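Local coordinates for protein amide synthase (PDB 1L5A) that acts as an amide synthase, a condensation enzyme of nonribosomal peptide synthesis that belongs to the vibriobactin pathway, at residues G31-T36 with Q143-L148; L165-A170 with G265-N270; Q218-L223 with H372-D377; Q315-Q320 with Q326-S331. All coordinates share one frame; numbering follows the deposited sequence.

Contact 1. Residues G31-T36 with Q143-L148; sequences GPLDTT and QHYQSL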
loop_
_atom_site.group_PDB
_atom_site.type_symbol
_atom_site.label_atom_id
_atom_site.label_comp_id
_atom_site.label_asym_id
_atom_site.label_seq_id
_atom_site.Cartn_x
_atom_site.Cartn_y
_atom_site.Cartn_z
ATOM N N GLY A 31 30.035 -34.979 -7.845
ATOM C CA GLY A 31 29.000 -35.792 -8.472
ATOM C C GLY A 31 29.024 -35.797 -9.997
ATOM O O GLY A 31 29.750 -35.021 -10.613
ATOM N N PRO A 32 28.220 -36.658 -10.639
ATOM C CA PRO A 32 28.142 -36.783 -12.101
ATOM C C PRO A 32 27.424 -35.599 -12.769
ATOM O O PRO A 32 26.441 -35.775 -13.489
ATOM C CB PRO A 32 27.374 -38.078 -12.276
ATOM C CG PRO A 32 26.334 -37.938 -11.184
ATOM C CD PRO A 32 27.164 -37.465 -9.995
ATOM N N LEU A 33 27.931 -34.401 -12.528
ATOM C CA LEU A 33 27.360 -33.187 -13.076
ATOM C C LEU A 33 27.692 -33.044 -14.562
ATOM O O LEU A 33 28.697 -33.574 -15.030
ATOM C CB LEU A 33 27.900 -32.023 -12.247
ATOM C CG LEU A 33 28.022 -30.582 -12.714
ATOM C CD1 LEU A 33 28.354 -29.740 -11.515
ATOM C CD2 LEU A 33 29.115 -30.442 -13.760
ATOM N N ASP A 34 26.828 -32.354 -15.308
ATOM C CA ASP A 34 27.031 -32.137 -16.746
ATOM C C ASP A 34 27.783 -30.817 -16.883
ATOM O O ASP A 34 27.173 -29.747 -16.806
ATOM C CB ASP A 34 25.671 -32.048 -17.456
ATOM C CG ASP A 34 25.793 -31.937 -18.978
ATOM O OD1 ASP A 34 26.448 -31.002 -19.477
ATOM O OD2 ASP A 34 25.214 -32.790 -19.682
ATOM N N THR A 35 29.101 -30.889 -17.079
ATOM C CA THR A 35 29.935 -29.681 -17.185
ATOM C C THR A 35 29.342 -28.631 -18.098
ATOM O O THR A 35 29.114 -27.492 -17.697
ATOM C CB THR A 35 31.370 -29.989 -17.708
ATOM O OG1 THR A 35 31.951 -31.046 -16.938
ATOM C CG2 THR A 35 32.264 -28.751 -17.592
ATOM N N THR A 36 29.094 -29.024 -19.335
ATOM C CA THR A 36 28.549 -28.112 -20.323
ATOM C C THR A 36 27.266 -27.428 -19.870
ATOM O O THR A 36 27.161 -26.216 -19.948
ATOM C CB THR A 36 28.354 -28.851 -21.666
ATOM O OG1 THR A 36 29.648 -29.194 -22.189
ATOM C CG2 THR A 36 27.619 -27.980 -22.674
ATOM N N GLN A 143 18.480 -23.157 -10.526
ATOM C CA GLN A 143 17.310 -23.222 -11.378
ATOM C C GLN A 143 17.634 -23.452 -12.842
ATOM O O GLN A 143 17.066 -24.345 -13.481
ATOM C CB GLN A 143 16.471 -21.957 -11.227
ATOM C CG GLN A 143 16.018 -21.732 -9.819
ATOM C CD GLN A 143 15.200 -20.459 -9.646
ATOM O OE1 GLN A 143 15.410 -19.456 -10.338
ATOM N NE2 GLN A 143 14.270 -20.491 -8.697
ATOM N N HIS A 144 18.541 -22.661 -13.387
ATOM C CA HIS A 144 18.875 -22.850 -14.782
ATOM C C HIS A 144 19.469 -24.226 -15.037
ATOM O O HIS A 144 19.143 -24.856 -16.048
ATOM C CB HIS A 144 19.827 -21.765 -15.267
ATOM C CG HIS A 144 19.148 -20.485 -15.640
ATOM N ND1 HIS A 144 18.099 -20.434 -16.535
ATOM C CD2 HIS A 144 19.410 -19.201 -15.295
ATOM C CE1 HIS A 144 17.750 -19.175 -16.731
ATOM N NE2 HIS A 144 18.530 -18.406 -15.992
ATOM N N TYR A 145 20.314 -24.716 -14.129
ATOM C CA TYR A 145 20.906 -26.042 -14.334
ATOM C C TYR A 145 19.819 -27.120 -14.392
ATOM O O TYR A 145 19.817 -27.966 -15.285
ATOM C CB TYR A 145 21.905 -26.404 -13.224
ATOM C CG TYR A 145 22.587 -27.743 -13.458
ATOM C CD1 TYR A 145 23.606 -27.872 -14.400
ATOM C CD2 TYR A 145 22.175 -28.897 -12.773
ATOM C CE1 TYR A 145 24.200 -29.114 -14.661
ATOM C CE2 TYR A 145 22.758 -30.147 -13.028
ATOM C CZ TYR A 145 23.773 -30.246 -13.976
ATOM O OH TYR A 145 24.365 -31.463 -14.249
ATOM N N GLN A 146 18.898 -27.088 -13.441
ATOM C CA GLN A 146 17.836 -28.079 -13.406
ATOM C C GLN A 146 17.000 -28.026 -14.673
ATOM O O GLN A 146 16.600 -29.059 -15.186
ATOM C CB GLN A 146 16.945 -27.848 -12.186
ATOM C CG GLN A 146 15.744 -28.778 -12.057
ATOM C CD GLN A 146 16.108 -30.247 -12.175
ATOM O OE1 GLN A 146 17.108 -30.704 -11.615
ATOM N NE2 GLN A 146 15.287 -30.999 -12.899
ATOM N N SER A 147 16.743 -26.822 -15.172
ATOM C CA SER A 147 15.952 -26.664 -16.372
ATOM C C SER A 147 16.691 -27.269 -17.535
ATOM O O SER A 147 16.112 -28.017 -18.309
ATOM C CB SER A 147 15.668 -25.190 -16.673
ATOM O OG SER A 147 14.633 -24.681 -15.856
ATOM N N LEU A 148 17.974 -26.962 -17.656
ATOM C CA LEU A 148 18.730 -27.494 -18.770
ATOM C C LEU A 148 18.800 -29.007 -18.710
ATOM O O LEU A 148 18.640 -29.685 -19.720
ATOM C CB LEU A 148 20.128 -26.895 -18.787
ATOM C CG LEU A 148 20.079 -25.408 -19.168
ATOM C CD1 LEU A 148 21.377 -24.664 -18.741
ATOM C CD2 LEU A 148 19.833 -25.306 -20.669
#
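Tyr145 of helix 131-150 reaches out to Leu33 and Asp34 at the bend where strand 22-30 gives way to helix 35-47, a strand-to-helix connection in the part of the condensation domain built round the five-stranded mixed sheet. The tyrosine is extended, its ring carried anti to the backbone N (chi1 -177°), which carries the phenol across to the 33-34 backbone. Its OH takes the amide hydrogen of Asp34, N to OH 2.8 Å, in a nearly straight bond (170°). Asp34 O lies in the ring plane at the edge, 3.7 Å from Tyr145 CE1. Leu33 runs at a slant to the tyrosine, and its CG meets the ring obliquely, 4.4 Å from CZ. Beyond the two segments, Phe344 packs edge-to-face with Tyr145. Although the CB of Asp34 is directed at the tyrosine, 3.5 Å from its OH, the carboxylate turns away, Asp34 being the N-cap of helix 35-47. The backbone amide and side chain of one residue thus have separate tasks, the first tying down the helix 131-150 phenol and the second sending OD1 to the backbone N of Leu37.

Contact 2. Residues L165-A170 with G265-N270; sequences LEEEAA and GSVAAN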
loop_
_atom_site.group_PDB
_atom_site.type_symbol
_atom_site.label_atom_id
_atom_site.label_comp_id
_atom_site.label_asym_id
_atom_site.label_seq_id
_atom_site.Cartn_x
_atom_site.Cartn_y
_atom_site.Cartn_z
ATOM N N LEU A 165 15.538 0.618 -9.530
ATOM C CA LEU A 165 15.837 2.029 -9.409
ATOM C C LEU A 165 14.558 2.828 -9.389
ATOM O O LEU A 165 14.395 3.733 -8.566
ATOM C CB LEU A 165 16.711 2.501 -10.559
ATOM C CG LEU A 165 18.124 1.959 -10.470
ATOM C CD1 LEU A 165 18.946 2.635 -11.537
ATOM C CD2 LEU A 165 18.706 2.226 -9.070
ATOM N N GLU A 166 13.656 2.498 -10.307
ATOM C CA GLU A 166 12.382 3.198 -10.385
ATOM C C GLU A 166 11.610 3.067 -9.078
ATOM O O GLU A 166 11.116 4.057 -8.524
ATOM C CB GLU A 166 11.546 2.637 -11.522
ATOM C CG GLU A 166 11.939 3.153 -12.881
ATOM C CD GLU A 166 11.398 2.274 -13.987
ATOM O OE1 GLU A 166 10.507 1.420 -13.705
ATOM O OE2 GLU A 166 11.871 2.441 -15.132
ATOM N N GLU A 167 11.514 1.843 -8.579
ATOM C CA GLU A 167 10.807 1.625 -7.334
ATOM C C GLU A 167 11.461 2.475 -6.225
ATOM O O GLU A 167 10.767 3.200 -5.506
ATOM C CB GLU A 167 10.815 0.126 -6.983
ATOM C CG GLU A 167 9.898 -0.252 -5.838
ATOM C CD GLU A 167 10.112 -1.669 -5.387
ATOM O OE1 GLU A 167 9.447 -2.584 -5.910
ATOM O OE2 GLU A 167 10.974 -1.879 -4.512
ATOM N N GLU A 168 12.789 2.420 -6.123
ATOM C CA GLU A 168 13.501 3.164 -5.095
ATOM C C GLU A 168 13.291 4.659 -5.270
ATOM O O GLU A 168 13.140 5.403 -4.287
ATOM C CB GLU A 168 15.000 2.826 -5.114
ATOM C CG GLU A 168 15.834 3.442 -3.952
ATOM C CD GLU A 168 15.513 2.862 -2.557
ATOM O OE1 GLU A 168 14.679 1.941 -2.447
ATOM O OE2 GLU A 168 16.103 3.327 -1.558
ATOM N N ALA A 169 13.268 5.104 -6.519
ATOM C CA ALA A 169 13.051 6.520 -6.796
ATOM C C ALA A 169 11.674 6.979 -6.290
ATOM O O ALA A 169 11.545 8.025 -5.642
ATOM C CB ALA A 169 13.159 6.777 -8.287
ATOM N N ALA A 170 10.653 6.189 -6.595
ATOM C CA ALA A 170 9.296 6.495 -6.192
ATOM C C ALA A 170 9.188 6.550 -4.672
ATOM O O ALA A 170 8.473 7.400 -4.118
ATOM C CB ALA A 170 8.323 5.434 -6.762
ATOM N N GLY A 265 8.506 -7.387 0.169
ATOM C CA GLY A 265 7.524 -6.649 -0.602
ATOM C C GLY A 265 8.073 -5.807 -1.736
ATOM O O GLY A 265 7.356 -4.979 -2.278
ATOM N N SER A 266 9.324 -6.033 -2.137
ATOM C CA SER A 266 9.927 -5.229 -3.195
ATOM C C SER A 266 10.401 -6.011 -4.413
ATOM O O SER A 266 10.668 -7.213 -4.351
ATOM C CB SER A 266 11.112 -4.442 -2.628
ATOM O OG SER A 266 11.907 -3.885 -3.661
ATOM N N VAL A 267 10.531 -5.309 -5.526
ATOM C CA VAL A 267 10.992 -5.961 -6.736
ATOM C C VAL A 267 12.445 -6.401 -6.538
ATOM O O VAL A 267 12.978 -7.202 -7.300
ATOM C CB VAL A 267 10.856 -5.012 -7.938
ATOM C CG1 VAL A 267 11.892 -3.904 -7.852
ATOM C CG2 VAL A 267 10.940 -5.806 -9.228
ATOM N N ALA A 268 13.071 -5.890 -5.485
ATOM C CA ALA A 268 14.448 -6.235 -5.165
ATOM C C ALA A 268 14.487 -7.712 -4.808
ATOM O O ALA A 268 15.554 -8.324 -4.753
ATOM C CB ALA A 268 14.953 -5.387 -3.974
ATOM N N ALA A 269 13.319 -8.289 -4.550
ATOM C CA ALA A 269 13.272 -9.700 -4.200
ATOM C C ALA A 269 13.643 -10.519 -5.422
ATOM O O ALA A 269 13.908 -11.715 -5.315
ATOM C CB ALA A 269 11.896 -10.087 -3.723
ATOM N N ASN A 270 13.651 -9.863 -6.579
ATOM C CA ASN A 270 13.994 -10.521 -7.829
ATOM C C ASN A 270 15.048 -9.728 -8.572
ATOM O O ASN A 270 15.073 -9.727 -9.796
ATOM C CB ASN A 270 12.765 -10.656 -8.728
ATOM C CG ASN A 270 11.617 -11.314 -8.030
ATOM O OD1 ASN A 270 10.674 -10.647 -7.605
ATOM N ND2 ASN A 270 11.691 -12.633 -7.880
#
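Glu167 faces Ser266 and Val267 with both carboxylate oxygens, bridging helix 161-172 and the loop that leads from strand 255-260 to strand 277-282. Its side chain is fully stretched: CG is anti to the backbone N (chi1 -170°) and the chain stays extended past it, which lifts the carboxylate clear of the helix. OE1 accepts from Val267 N at 3.0 Å through its syn lone pair, the one on the side of the other oxygen, in a fairly straight bond (163°). OE2 takes the hydroxyl of Ser266; the modelled OG to OE2 separation is too short to be trusted, so the strength of this bond is doubtful. OE2 also forms a salt bridge with Arg310, which pairs through NE with Glu168. Val267 places CG1 between its N and carbonyl carbon (chi1 72°), and that methyl lies 3.4 Å from Glu167 OE1 as the two side chains pass in opposite directions. Ser266 OG probably accepts from Ala268 N as well, although that nitrogen is less surely placed. With that reservation the arrangement fits an ST turn at Ser266 leading into the short 3-10 segment 267-269, anchored from outside by a helix carboxylate.

Contact 3. Residues Q218-L223 with H372-D377; sequences QLNHLL and HELCLD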
loop_
_atom_site.group_PDB
_atom_site.type_symbol
_atom_site.label_atom_id
_atom_site.label_comp_id
_atom_site.label_asym_id
_atom_site.label_seq_id
_atom_site.Cartn_x
_atom_site.Cartn_y
_atom_site.Cartn_z
ATOM N N GLN A 218 18.264 -30.435 20.887
ATOM C CA GLN A 218 17.134 -30.229 21.784
ATOM C C GLN A 218 16.807 -28.742 21.869
ATOM O O GLN A 218 15.636 -28.365 22.016
ATOM C CB GLN A 218 17.439 -30.805 23.180
ATOM N N LEU A 219 17.836 -27.897 21.766
ATOM C CA LEU A 219 17.626 -26.453 21.815
ATOM C C LEU A 219 16.891 -26.003 20.559
ATOM O O LEU A 219 16.022 -25.138 20.624
ATOM C CB LEU A 219 18.948 -25.695 21.899
ATOM C CG LEU A 219 18.737 -24.177 21.832
ATOM C CD1 LEU A 219 18.220 -23.689 23.163
ATOM C CD2 LEU A 219 20.019 -23.475 21.484
ATOM N N ASN A 220 17.244 -26.588 19.415
ATOM C CA ASN A 220 16.602 -26.229 18.156
ATOM C C ASN A 220 15.101 -26.494 18.184
ATOM O O ASN A 220 14.317 -25.687 17.687
ATOM C CB ASN A 220 17.246 -26.979 16.992
ATOM C CG ASN A 220 18.735 -26.722 16.900
ATOM O OD1 ASN A 220 19.221 -25.677 17.337
ATOM N ND2 ASN A 220 19.468 -27.666 16.321
ATOM N N HIS A 221 14.698 -27.620 18.763
ATOM C CA HIS A 221 13.276 -27.931 18.856
ATOM C C HIS A 221 12.621 -26.855 19.722
ATOM O O HIS A 221 11.566 -26.321 19.370
ATOM C CB HIS A 221 13.068 -29.317 19.466
ATOM N N LEU A 222 13.258 -26.526 20.844
ATOM C CA LEU A 222 12.742 -25.500 21.756
ATOM C C LEU A 222 12.673 -24.141 21.061
ATOM O O LEU A 222 11.702 -23.389 21.221
ATOM C CB LEU A 222 13.640 -25.395 22.992
ATOM C CG LEU A 222 13.357 -24.237 23.956
ATOM C CD1 LEU A 222 11.944 -24.322 24.504
ATOM C CD2 LEU A 222 14.362 -24.283 25.094
ATOM N N LEU A 223 13.718 -23.844 20.290
ATOM C CA LEU A 223 13.830 -22.592 19.545
ATOM C C LEU A 223 12.591 -22.449 18.671
ATOM O O LEU A 223 11.953 -21.388 18.637
ATOM C CB LEU A 223 15.072 -22.623 18.653
ATOM C CG LEU A 223 15.796 -21.331 18.259
ATOM C CD1 LEU A 223 16.253 -21.497 16.818
ATOM C CD2 LEU A 223 14.917 -20.091 18.413
ATOM N N HIS A 372 17.924 -28.548 11.163
ATOM C CA HIS A 372 19.089 -29.391 10.938
ATOM C C HIS A 372 20.173 -29.034 11.944
ATOM O O HIS A 372 20.011 -29.241 13.146
ATOM C CB HIS A 372 19.594 -29.198 9.507
ATOM C CG HIS A 372 18.579 -29.543 8.464
ATOM N ND1 HIS A 372 17.957 -30.774 8.411
ATOM C CD2 HIS A 372 18.061 -28.817 7.444
ATOM C CE1 HIS A 372 17.099 -30.789 7.406
ATOM N NE2 HIS A 372 17.143 -29.613 6.803
ATOM N N GLU A 373 21.285 -28.510 11.449
ATOM C CA GLU A 373 22.361 -28.100 12.327
ATOM C C GLU A 373 22.377 -26.579 12.326
ATOM O O GLU A 373 22.284 -25.946 11.274
ATOM C CB GLU A 373 23.701 -28.648 11.839
ATOM C CG GLU A 373 24.876 -28.240 12.709
ATOM C CD GLU A 373 26.189 -28.822 12.227
ATOM O OE1 GLU A 373 26.395 -28.880 10.995
ATOM O OE2 GLU A 373 27.020 -29.206 13.080
ATOM N N LEU A 374 22.468 -26.003 13.518
ATOM C CA LEU A 374 22.504 -24.559 13.676
ATOM C C LEU A 374 23.719 -24.194 14.509
ATOM O O LEU A 374 23.817 -24.577 15.678
ATOM C CB LEU A 374 21.245 -24.078 14.387
ATOM C CG LEU A 374 21.154 -22.575 14.619
ATOM C CD1 LEU A 374 20.978 -21.861 13.286
ATOM C CD2 LEU A 374 19.992 -22.290 15.545
ATOM N N CYS A 375 24.645 -23.452 13.910
ATOM C CA CYS A 375 25.858 -23.042 14.618
ATOM C C CYS A 375 25.887 -21.544 14.924
ATOM O O CYS A 375 25.245 -20.740 14.240
ATOM C CB CYS A 375 27.102 -23.419 13.808
ATOM S SG CYS A 375 27.148 -25.154 13.354
ATOM N N LEU A 376 26.621 -21.192 15.976
ATOM C CA LEU A 376 26.782 -19.812 16.398
ATOM C C LEU A 376 28.242 -19.456 16.237
ATOM O O LEU A 376 29.110 -20.170 16.724
ATOM C CB LEU A 376 26.394 -19.640 17.867
ATOM C CG LEU A 376 26.926 -18.352 18.526
ATOM C CD1 LEU A 376 26.399 -17.138 17.793
ATOM C CD2 LEU A 376 26.516 -18.292 19.979
ATOM N N ASP A 377 28.515 -18.361 15.541
ATOM C CA ASP A 377 29.883 -17.918 15.344
ATOM C C ASP A 377 30.053 -16.587 16.045
ATOM O O ASP A 377 29.322 -15.639 15.749
ATOM C CB ASP A 377 30.192 -17.724 13.865
ATOM C CG ASP A 377 29.957 -18.970 13.049
ATOM O OD1 ASP A 377 30.239 -20.079 13.552
ATOM O OD2 ASP A 377 29.505 -18.832 11.889
#
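Asn220 ND2 points at the carbonyl of His372, the closest polar approach between helix segment 218-223 and segment 372-377, which runs into strand 374-381, but at 3.6 Å from ND2 to O it does not make a hydrogen bond. The other end of the amide meets hydrocarbon: OD1 lies 3.9 Å from Leu374 CD2 and equally 3.9 Å from Leu374 CB. With CG of Asn220 beside its backbone N (chi1 -57°), the amide lies between the His372 carbonyl and Leu374. Leu374 stands with CG anti to its backbone N (chi1 180°), and its CD2 touches both neighbours at once, the amide oxygen and, 4.0 Å away, CD1 of Leu223. The two leucines cross at about a right angle and meet methyl to methyl. The strand here is the second arm of the hairpin made by strands 362-368 and 374-381, with a classic beta bulge at His372 and Glu373 where the chain comes out of the turn. On its other side strand 374-381 pairs antiparallel with strand 208-214, the strand directly before helix 217-229, so the helix folds back over the same four-stranded mixed sheet. Trp234 of helix 234-249 packs on both Leu223 and Leu374, and Pro370 in the hairpin turn touches Asn220 and Leu223. Helix 387-409 takes the neighbouring leucines, with Phe401 against Leu219 and Phe397 against Leu376.

Contact 4. Residues Q315-Q320 with Q326-S331; sequences QIEQDQ and QSYFMS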
loop_
_atom_site.group_PDB
_atom_site.type_symbol
_atom_site.label_atom_id
_atom_site.label_comp_id
_atom_site.label_asym_id
_atom_site.label_seq_id
_atom_site.Cartn_x
_atom_site.Cartn_y
_atom_site.Cartn_z
ATOM N N GLN A 315 21.304 7.836 5.775
ATOM C CA GLN A 315 20.415 8.995 5.795
ATOM C C GLN A 315 20.147 9.356 7.251
ATOM O O GLN A 315 20.190 10.524 7.621
ATOM C CB GLN A 315 19.092 8.683 5.077
ATOM C CG GLN A 315 18.148 9.882 4.999
ATOM C CD GLN A 315 18.789 11.009 4.240
ATOM O OE1 GLN A 315 19.180 10.844 3.081
ATOM N NE2 GLN A 315 18.921 12.162 4.883
ATOM N N ILE A 316 19.866 8.343 8.068
ATOM C CA ILE A 316 19.640 8.569 9.485
ATOM C C ILE A 316 20.885 9.285 10.037
ATOM O O ILE A 316 20.760 10.296 10.717
ATOM C CB ILE A 316 19.425 7.245 10.266
ATOM C CG1 ILE A 316 18.144 6.553 9.798
ATOM C CG2 ILE A 316 19.330 7.532 11.749
ATOM C CD1 ILE A 316 17.779 5.314 10.612
ATOM N N GLU A 317 22.078 8.787 9.720
ATOM C CA GLU A 317 23.294 9.432 10.212
ATOM C C GLU A 317 23.219 10.934 9.930
ATOM O O GLU A 317 23.464 11.751 10.831
ATOM C CB GLU A 317 24.564 8.849 9.562
ATOM C CG GLU A 317 24.847 7.372 9.875
ATOM C CD GLU A 317 26.084 6.832 9.144
ATOM O OE1 GLU A 317 26.372 7.292 8.012
ATOM O OE2 GLU A 317 26.768 5.941 9.701
ATOM N N GLN A 318 22.883 11.299 8.693
ATOM C CA GLN A 318 22.781 12.717 8.335
ATOM C C GLN A 318 21.710 13.416 9.172
ATOM O O GLN A 318 21.917 14.526 9.661
ATOM C CB GLN A 318 22.425 12.901 6.858
ATOM C CG GLN A 318 23.558 12.698 5.868
ATOM C CD GLN A 318 23.144 13.089 4.451
ATOM O OE1 GLN A 318 22.777 14.248 4.211
ATOM N NE2 GLN A 318 23.188 12.126 3.509
ATOM N N ASP A 319 20.564 12.760 9.323
ATOM C CA ASP A 319 19.462 13.328 10.079
ATOM C C ASP A 319 19.871 13.603 11.520
ATOM O O ASP A 319 19.435 14.579 12.124
ATOM C CB ASP A 319 18.250 12.389 10.059
ATOM C CG ASP A 319 17.564 12.326 8.697
ATOM O OD1 ASP A 319 17.962 13.050 7.750
ATOM O OD2 ASP A 319 16.608 11.537 8.573
ATOM N N GLN A 320 20.720 12.744 12.067
ATOM C CA GLN A 320 21.167 12.891 13.442
ATOM C C GLN A 320 22.356 13.817 13.592
ATOM O O GLN A 320 22.964 13.854 14.648
ATOM C CB GLN A 320 21.529 11.535 14.029
ATOM C CG GLN A 320 20.389 10.582 14.097
ATOM C CD GLN A 320 19.445 10.916 15.214
ATOM O OE1 GLN A 320 19.796 10.798 16.391
ATOM N NE2 GLN A 320 18.236 11.335 14.860
ATOM N N GLN A 326 31.903 10.992 9.611
ATOM C CA GLN A 326 31.462 10.125 10.698
ATOM C C GLN A 326 30.530 9.006 10.272
ATOM O O GLN A 326 29.938 9.049 9.197
ATOM C CB GLN A 326 30.787 10.953 11.786
ATOM C CG GLN A 326 31.722 11.928 12.461
ATOM C CD GLN A 326 30.987 12.870 13.383
ATOM O OE1 GLN A 326 30.116 13.623 12.950
ATOM N NE2 GLN A 326 31.325 12.831 14.661
ATOM N N SER A 327 30.410 8.005 11.134
ATOM C CA SER A 327 29.542 6.852 10.901
ATOM C C SER A 327 29.249 6.192 12.246
ATOM O O SER A 327 29.960 6.420 13.219
ATOM C CB SER A 327 30.223 5.837 9.980
ATOM O OG SER A 327 31.471 5.414 10.523
ATOM N N TYR A 328 28.197 5.389 12.313
ATOM C CA TYR A 328 27.878 4.707 13.561
ATOM C C TYR A 328 28.697 3.434 13.710
ATOM O O TYR A 328 29.024 2.751 12.714
ATOM C CB TYR A 328 26.410 4.305 13.607
ATOM C CG TYR A 328 25.434 5.454 13.697
ATOM C CD1 TYR A 328 24.342 5.533 12.829
ATOM C CD2 TYR A 328 25.553 6.417 14.691
ATOM C CE1 TYR A 328 23.397 6.535 12.961
ATOM C CE2 TYR A 328 24.616 7.419 14.831
ATOM C CZ TYR A 328 23.542 7.473 13.970
ATOM O OH TYR A 328 22.601 8.450 14.135
ATOM N N PHE A 329 29.003 3.103 14.960
ATOM C CA PHE A 329 29.731 1.882 15.259
ATOM C C PHE A 329 28.642 0.834 15.378
ATOM O O PHE A 329 28.007 0.703 16.421
ATOM C CB PHE A 329 30.482 2.033 16.578
ATOM C CG PHE A 329 31.333 0.853 16.932
ATOM C CD1 PHE A 329 32.336 0.428 16.074
ATOM C CD2 PHE A 329 31.159 0.190 18.147
ATOM C CE1 PHE A 329 33.173 -0.646 16.412
ATOM C CE2 PHE A 329 31.991 -0.891 18.502
ATOM C CZ PHE A 329 33.004 -1.309 17.628
ATOM N N MET A 330 28.395 0.088 14.307
ATOM C CA MET A 330 27.324 -0.909 14.361
ATOM C C MET A 330 27.698 -2.169 15.114
ATOM O O MET A 330 27.811 -3.240 14.539
ATOM C CB MET A 330 26.843 -1.231 12.948
ATOM C CG MET A 330 26.187 -0.010 12.310
ATOM S SD MET A 330 26.098 -0.013 10.518
ATOM C CE MET A 330 26.064 1.785 10.133
ATOM N N SER A 331 27.867 -2.033 16.423
ATOM C CA SER A 331 28.211 -3.174 17.256
ATOM C C SER A 331 27.594 -3.017 18.634
ATOM O O SER A 331 27.483 -1.917 19.141
ATOM C CB SER A 331 29.730 -3.288 17.386
ATOM O OG SER A 331 30.074 -4.468 18.086
#
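Glu317 reaches from the last turn of helix 313-319 to the backbone of Tyr328, and its OE2 accepts from Tyr328 N at 3.0 Å. The bond is somewhat bent (151°): the donor comes from the anti side of the oxygen and lies 31° out of the carboxylate plane. Ser327 CA lies close to the same oxygen. Glu317 is extended beyond CG, and its aliphatic stem runs alongside the tyrosine in the opposite direction, CG being 3.5 Å from both CD1 and CE1 of the ring in an oblique approach. The carboxylate and ring planes stand 64° apart. At the phenol end Gln320 crosses the tyrosine at about a right angle, and its CG meets the ring edge beside OH. Ile316 adds CG2 near the ring plane, 4.4 Å from Tyr328 CE1. This is the connection from helix 313-319 to strand 333-337: the chain leaves helical geometry at Gln320, doubles back and passes the final turn on its way to that strand, one of the two outermost in the four-stranded mixed sheet. Residues 194-197 hold the returning chain. Thr197 pairs through its backbone with Ser327 and through its hydroxyl with Ser327 OG, Thr195 pairs with Phe329, and Leu194 and Leu196 pack on the tyrosine. Behind the helix residues, Trp184 and Leu188 of helix 175-189 pack on Ile316 and Gln320. Within the helix Gln315 NE2 bonds to Asp319 OD1 at 3.2 Å, coming from above the carboxylate plane, while Asp319 OD2 pairs with the hydroxyl of Tyr311.

Contacts 1 and 3 are buried and sit against different sheets, five-stranded and four-stranded, with centres about 32 Å apart; contacts 2 and 4 are only partly buried. Chemistry follows place only in part. Contact 3 is an asparagine amide and two leucines in van der Waals contact, with no hydrogen bond across it, whereas contact 1, also buried, turns on one phenol bonded to a backbone amide. Contacts 2 and 4 both use a helix glutamate to take a backbone N-H of a loop, through the syn side in one and the anti side in the other. Contacts 3 and 4 share the four-stranded sheet, at strand 374-381 and at the approach to strand 333-337. Helices 131-150 and 161-172, of contacts 1 and 2, are consecutive.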